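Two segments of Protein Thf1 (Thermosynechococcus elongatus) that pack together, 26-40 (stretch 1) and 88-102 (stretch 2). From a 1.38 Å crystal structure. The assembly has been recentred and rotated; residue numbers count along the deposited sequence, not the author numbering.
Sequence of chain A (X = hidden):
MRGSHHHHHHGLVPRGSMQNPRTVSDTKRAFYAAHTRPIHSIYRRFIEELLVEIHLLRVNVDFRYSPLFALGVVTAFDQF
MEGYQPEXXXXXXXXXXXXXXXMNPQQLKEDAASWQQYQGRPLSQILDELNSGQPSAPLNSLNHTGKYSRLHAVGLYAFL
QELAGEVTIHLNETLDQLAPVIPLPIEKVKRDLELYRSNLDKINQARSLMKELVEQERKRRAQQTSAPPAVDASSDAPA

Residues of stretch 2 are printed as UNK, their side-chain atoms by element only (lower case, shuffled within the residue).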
# COMPACT_ATOMS: atom_id res chain seq x y z
N ASP A 26 -3.06 20.65 8.95
CA ASP A 26 -4.31 20.19 9.55
C ASP A 26 -4.28 18.66 9.72
O ASP A 26 -4.70 18.15 10.72
CB ASP A 26 -5.48 20.60 8.66
CG ASP A 26 -5.72 22.10 8.63
OD1 ASP A 26 -5.63 22.79 9.71
OD2 ASP A 26 -5.95 22.64 7.45
N THR A 27 -3.81 17.96 8.68
CA THR A 27 -3.73 16.50 8.76
C THR A 27 -2.79 16.05 9.95
O THR A 27 -3.15 15.16 10.73
CB THR A 27 -3.22 15.96 7.40
OG1 THR A 27 -4.23 16.28 6.46
CG2 THR A 27 -3.00 14.46 7.43
N LYS A 28 -1.61 16.69 10.07
CA LYS A 28 -0.72 16.34 11.14
C LYS A 28 -1.31 16.68 12.50
O LYS A 28 -1.21 15.87 13.41
CB LYS A 28 0.58 17.08 10.96
CG LYS A 28 1.46 16.50 9.82
CD LYS A 28 2.86 17.13 9.80
CE LYS A 28 3.74 16.62 8.65
NZ LYS A 28 5.14 17.23 8.63
N ARG A 29 -1.99 17.83 12.62
CA ARG A 29 -2.60 18.11 13.91
C ARG A 29 -3.67 17.10 14.30
O ARG A 29 -3.79 16.69 15.43
CB ARG A 29 -3.29 19.48 13.85
CG ARG A 29 -2.37 20.58 14.15
CD ARG A 29 -3.11 21.98 14.37
NE ARG A 29 -3.47 22.56 13.04
CZ ARG A 29 -2.65 23.28 12.25
NH1 ARG A 29 -1.37 23.60 12.64
NH2 ARG A 29 -3.12 23.75 11.08
N ALA A 30 -4.46 16.64 13.30
CA ALA A 30 -5.47 15.62 13.52
C ALA A 30 -4.83 14.30 14.01
O ALA A 30 -5.34 13.62 14.89
CB ALA A 30 -6.36 15.45 12.31
N PHE A 31 -3.72 13.96 13.38
CA PHE A 31 -3.00 12.77 13.78
C PHE A 31 -2.58 12.81 15.24
O PHE A 31 -2.86 11.90 16.04
CB PHE A 31 -1.80 12.54 12.89
CG PHE A 31 -0.91 11.37 13.35
CD1 PHE A 31 -1.28 10.09 13.13
CD2 PHE A 31 0.21 11.61 14.12
CE1 PHE A 31 -0.58 9.04 13.61
CE2 PHE A 31 0.93 10.54 14.61
CZ PHE A 31 0.53 9.22 14.34
N TYR A 32 -1.93 13.94 15.63
CA TYR A 32 -1.43 14.07 17.00
C TYR A 32 -2.47 14.32 18.04
O TYR A 32 -2.22 14.04 19.22
CB TYR A 32 -0.35 15.14 17.02
CG TYR A 32 0.95 14.66 16.33
CD1 TYR A 32 1.73 13.63 16.88
CD2 TYR A 32 1.44 15.25 15.21
CE1 TYR A 32 2.88 13.14 16.30
CE2 TYR A 32 2.66 14.77 14.59
CZ TYR A 32 3.37 13.77 15.18
OH TYR A 32 4.51 13.31 14.56
N ALA A 33 -3.65 14.75 17.61
CA ALA A 33 -4.85 14.85 18.51
C ALA A 33 -5.41 13.42 18.78
O ALA A 33 -5.93 13.19 19.89
CB ALA A 33 -5.89 15.74 17.91
N ALA A 34 -5.32 12.55 17.75
CA ALA A 34 -5.90 11.19 17.83
C ALA A 34 -4.95 10.19 18.51
O ALA A 34 -5.39 9.25 19.08
CB ALA A 34 -6.26 10.74 16.41
N HIS A 35 -3.63 10.46 18.44
CA HIS A 35 -2.64 9.65 19.12
C HIS A 35 -1.68 10.59 19.85
O HIS A 35 -0.80 11.17 19.22
CB HIS A 35 -1.88 8.73 18.16
CG HIS A 35 -0.95 7.83 18.85
ND1 HIS A 35 -1.36 6.72 19.52
CD2 HIS A 35 0.43 7.89 18.98
CE1 HIS A 35 -0.28 6.11 20.06
NE2 HIS A 35 0.79 6.78 19.73
N THR A 36 -1.81 10.64 21.17
CA THR A 36 -1.11 11.60 21.96
C THR A 36 0.12 11.02 22.65
O THR A 36 0.93 11.78 23.24
CB THR A 36 -2.04 12.21 23.03
OG1 THR A 36 -2.39 11.23 23.99
CG2 THR A 36 -3.27 12.83 22.46
N ARG A 37 0.27 9.71 22.58
CA ARG A 37 1.39 9.04 23.26
C ARG A 37 2.64 9.28 22.49
O ARG A 37 2.66 9.41 21.26
CB ARG A 37 1.10 7.53 23.42
CG ARG A 37 -0.14 7.27 24.23
CD ARG A 37 -0.30 5.79 24.35
NE ARG A 37 -1.49 5.54 25.14
CZ ARG A 37 -1.80 4.34 25.60
NH1 ARG A 37 -1.02 3.30 25.32
NH2 ARG A 37 -2.92 4.19 26.30
N PRO A 38 3.78 9.29 23.18
CA PRO A 38 5.03 9.56 22.50
C PRO A 38 5.36 8.59 21.39
O PRO A 38 5.15 7.39 21.56
CB PRO A 38 6.05 9.45 23.68
CG PRO A 38 5.30 9.73 24.86
CD PRO A 38 3.96 9.19 24.65
N ILE A 39 5.90 9.13 20.31
CA ILE A 39 6.42 8.31 19.19
C ILE A 39 7.90 8.65 18.97
O ILE A 39 8.26 9.83 18.81
CB ILE A 39 5.68 8.61 17.85
CG1 ILE A 39 4.17 8.35 18.03
CG2 ILE A 39 6.28 7.78 16.71
CD1 ILE A 39 3.37 8.85 16.85
N HIS A 40 8.77 7.64 18.96
CA HIS A 40 10.17 7.91 18.76
C HIS A 40 10.46 8.67 17.51
O HIS A 40 9.80 8.40 16.47
CB HIS A 40 10.96 6.58 18.77
CG HIS A 40 12.40 6.75 18.90
ND1 HIS A 40 13.22 6.99 17.83
CD2 HIS A 40 13.20 6.76 20.02
CE1 HIS A 40 14.45 7.24 18.29
NE2 HIS A 40 14.44 7.07 19.61
N UNK A 88 2.40 -2.15 21.47
CA UNK A 88 0.99 -2.03 21.75
C UNK A 88 0.31 -0.78 21.26
O UNK A 88 -0.93 -0.72 21.29
N UNK A 89 1.09 0.21 20.82
CA UNK A 89 0.57 1.43 20.26
C UNK A 89 0.40 1.39 18.74
O UNK A 89 -0.17 2.34 18.20
o UNK A 89 2.06 4.02 22.40
c UNK A 89 1.44 2.66 20.63
o UNK A 89 0.55 2.49 22.89
c UNK A 89 1.36 3.05 22.12
N UNK A 90 0.89 0.32 18.08
CA UNK A 90 0.91 0.35 16.63
C UNK A 90 -0.50 0.43 15.98
O UNK A 90 -0.72 1.25 15.08
c UNK A 90 2.90 -2.00 14.44
n UNK A 90 4.95 -3.84 15.26
n UNK A 90 3.29 -5.09 16.37
c UNK A 90 1.82 -0.98 14.76
c UNK A 90 3.64 -4.05 15.59
c UNK A 90 1.69 -0.87 16.21
n UNK A 90 2.70 -3.23 15.15
N UNK A 91 -1.44 -0.29 16.54
CA UNK A 91 -2.82 -0.20 16.00
C UNK A 91 -3.48 1.18 16.23
O UNK A 91 -4.18 1.71 15.36
o UNK A 91 -3.70 -3.76 16.74
c UNK A 91 -3.74 -1.28 16.55
o UNK A 91 -2.47 -2.88 15.13
c UNK A 91 -3.29 -2.73 16.11
N UNK A 92 -3.21 1.79 17.38
CA UNK A 92 -3.72 3.11 17.64
C UNK A 92 -3.10 4.11 16.70
O UNK A 92 -3.76 5.06 16.24
c UNK A 92 -4.03 1.85 23.57
n UNK A 92 -4.89 1.61 24.57
c UNK A 92 -4.17 2.92 20.13
n UNK A 92 -2.88 1.14 23.51
c UNK A 92 -3.34 3.58 19.11
n UNK A 92 -4.35 2.77 22.66
c UNK A 92 -3.55 3.19 21.51
N UNK A 93 -1.85 3.97 16.38
CA UNK A 93 -1.19 4.84 15.43
C UNK A 93 -1.83 4.70 14.00
O UNK A 93 -2.05 5.70 13.33
c UNK A 93 0.98 5.24 14.16
c UNK A 93 0.35 4.60 15.35
c UNK A 93 2.39 4.69 16.88
c UNK A 93 0.98 5.06 16.69
N UNK A 94 -2.08 3.44 13.58
CA UNK A 94 -2.73 3.24 12.28
C UNK A 94 -4.14 3.91 12.22
O UNK A 94 -4.48 4.56 11.25
c UNK A 94 -5.17 0.92 9.10
c UNK A 94 -4.29 1.19 8.00
c UNK A 94 -3.01 1.60 8.16
c UNK A 94 -2.53 1.77 9.49
c UNK A 94 -2.81 1.79 11.95
c UNK A 94 -4.67 1.12 10.38
c UNK A 94 -3.36 1.55 10.57
N UNK A 95 -4.87 3.76 13.33
CA UNK A 95 -6.19 4.35 13.42
C UNK A 95 -6.06 5.86 13.21
O UNK A 95 -6.79 6.49 12.45
c UNK A 95 -9.48 6.36 15.60
n UNK A 95 -10.23 5.31 15.18
c UNK A 95 -8.17 4.65 14.95
c UNK A 95 -9.45 4.19 14.91
n UNK A 95 -8.22 5.98 15.44
c UNK A 95 -6.83 3.94 14.73
N UNK A 96 -5.15 6.45 13.98
CA UNK A 96 -4.93 7.90 13.94
C UNK A 96 -4.52 8.40 12.57
O UNK A 96 -4.97 9.46 12.06
c UNK A 96 -3.97 8.33 15.03
N UNK A 97 -3.63 7.64 11.93
CA UNK A 97 -3.15 7.98 10.60
C UNK A 97 -4.36 7.99 9.63
O UNK A 97 -4.52 8.94 8.87
c UNK A 97 -2.13 6.90 10.15
c UNK A 97 -1.86 6.03 7.96
c UNK A 97 -1.53 7.20 8.74
c UNK A 97 -0.01 7.21 8.77
N UNK A 98 -5.21 7.00 9.70
CA UNK A 98 -6.32 6.97 8.74
C UNK A 98 -7.33 8.07 8.98
O UNK A 98 -7.76 8.77 8.04
s UNK A 98 -5.97 4.28 8.07
c UNK A 98 -6.99 5.59 8.77
N UNK A 99 -7.72 8.26 10.25
CA UNK A 99 -8.72 9.30 10.51
C UNK A 99 -8.17 10.67 10.18
O UNK A 99 -8.93 11.53 9.68
c UNK A 99 -8.45 9.49 12.98
c UNK A 99 -10.01 7.89 12.16
c UNK A 99 -9.35 9.20 11.90
N UNK A 100 -6.87 10.90 10.40
CA UNK A 100 -6.26 12.18 10.03
C UNK A 100 -6.34 12.48 8.52
O UNK A 100 -6.34 13.64 8.10
c UNK A 100 -4.84 12.21 10.48
N UNK A 101 -6.36 11.41 7.74
CA UNK A 101 -6.43 11.49 6.29
C UNK A 101 -7.90 11.38 5.77
O UNK A 101 -8.07 11.23 4.57
c UNK A 101 -3.40 11.43 5.23
o UNK A 101 -3.86 12.22 4.42
c UNK A 101 -5.62 10.33 5.69
o UNK A 101 -2.14 11.41 5.53
c UNK A 101 -4.18 10.36 5.96
N UNK A 102 -8.89 11.54 6.68
CA UNK A 102 -10.27 11.43 6.24
C UNK A 102 -10.53 10.10 5.51
O UNK A 102 -11.24 9.99 4.50
o UNK A 102 -10.26 15.78 4.61
o UNK A 102 -12.10 15.49 5.64
c UNK A 102 -10.46 13.99 6.15
c UNK A 102 -10.70 12.62 5.40
c UNK A 102 -10.96 15.20 5.42
O HOH W 1 -5.96 6.11 17.69
O HOH W 2 3.30 5.52 20.57
O HOH W 3 -3.08 1.30 26.96

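Position 88 has no side-chain atoms, so it is Gly 88. Position 89 carries two carbons, the second bearing two oxygens: a short carboxylate, Asp 89. Its OD1 accepts a hydrogen bond from Arg 37 NH1 at 3.0 Å with an N-H...O angle of 134°, part of a salt bridge.

Position 90 has three carbons, a nitrogen, then a carbon carrying two nitrogens; this guanidinium chain, whose CA-to-CB bond points away from stretch 1, is Arg 90. Position 91 repeats the short carboxylate pattern, out of reach of stretch 1: Asp 91. At position 92 a second guanidinium chain appears, its CB 3.7 Å from His 35 ND1; it is Arg 92. Its NH1 lies 3.4 Å from Arg 37 NH1, which sits over one face of the Arg 92 guanidinium; these are two donors and not a hydrogen bond.

Position 93 has four carbons forked at the first, one arm two carbons long, which identifies Ile 93. Its CG1 stands 3.6 Å from the centroid of the His 35 ring, 15° off the normal, a CH-pi contact over the face.

Position 94, one carbon and a six-carbon ring, is Phe 94, its CA-to-CB bond pointing away from stretch 1. Position 95 has one carbon, then a five-membered ring of three carbons and two nitrogens, with no side-chain atom closer than 5.2 Å to stretch 1: His 95. A single carbon at position 96 gives Ala 96, whose CB is 3.6 Å from Ala 34 CB. Position 97 has four carbons forked at the second, hence Leu 97; its backbone N lies 3.6 Å from Phe 31 CD1, at the ring edge. Position 98, a carbon and a sulfur, is Cys 98, its CA-to-CB bond also pointing away.

Position 99 has one carbon carrying two more, so it is Val 99, with CG2 4.3 Å from Ala 34 CB. Position 100 again has one carbon, Ala 100; its CB lies 3.4 Å from Thr 27 O. Positions 101 and 102 each show three carbons, the third carrying two oxygens: Glu 101, with OE2 3.7 Å from Thr 27 CG2, and Glu 102, which makes no contact.

The helices run roughly antiparallel (147°), their axes approaching to 8.1 Å. Small residues line this approach: the CA atoms of Ala 30 and Ala 100 are 5.0 Å apart, those of Ala 34 and Ala 96 5.2 Å. Phe 31 fits as a knob among Ile 93, Ala 96, Leu 97 and Ala 100. Beyond the first helix, polar contacts join the apolar ones: water 2 donates to Pro 38 O (2.8 Å) and Asp 89 OD2 (2.7 Å), and also hydrogen-bonds His 35 NE2 (2.9 Å), linking the loop to stretch 2.

Stretch 2, residues 88-102: GDRDRIFHALCVAEE
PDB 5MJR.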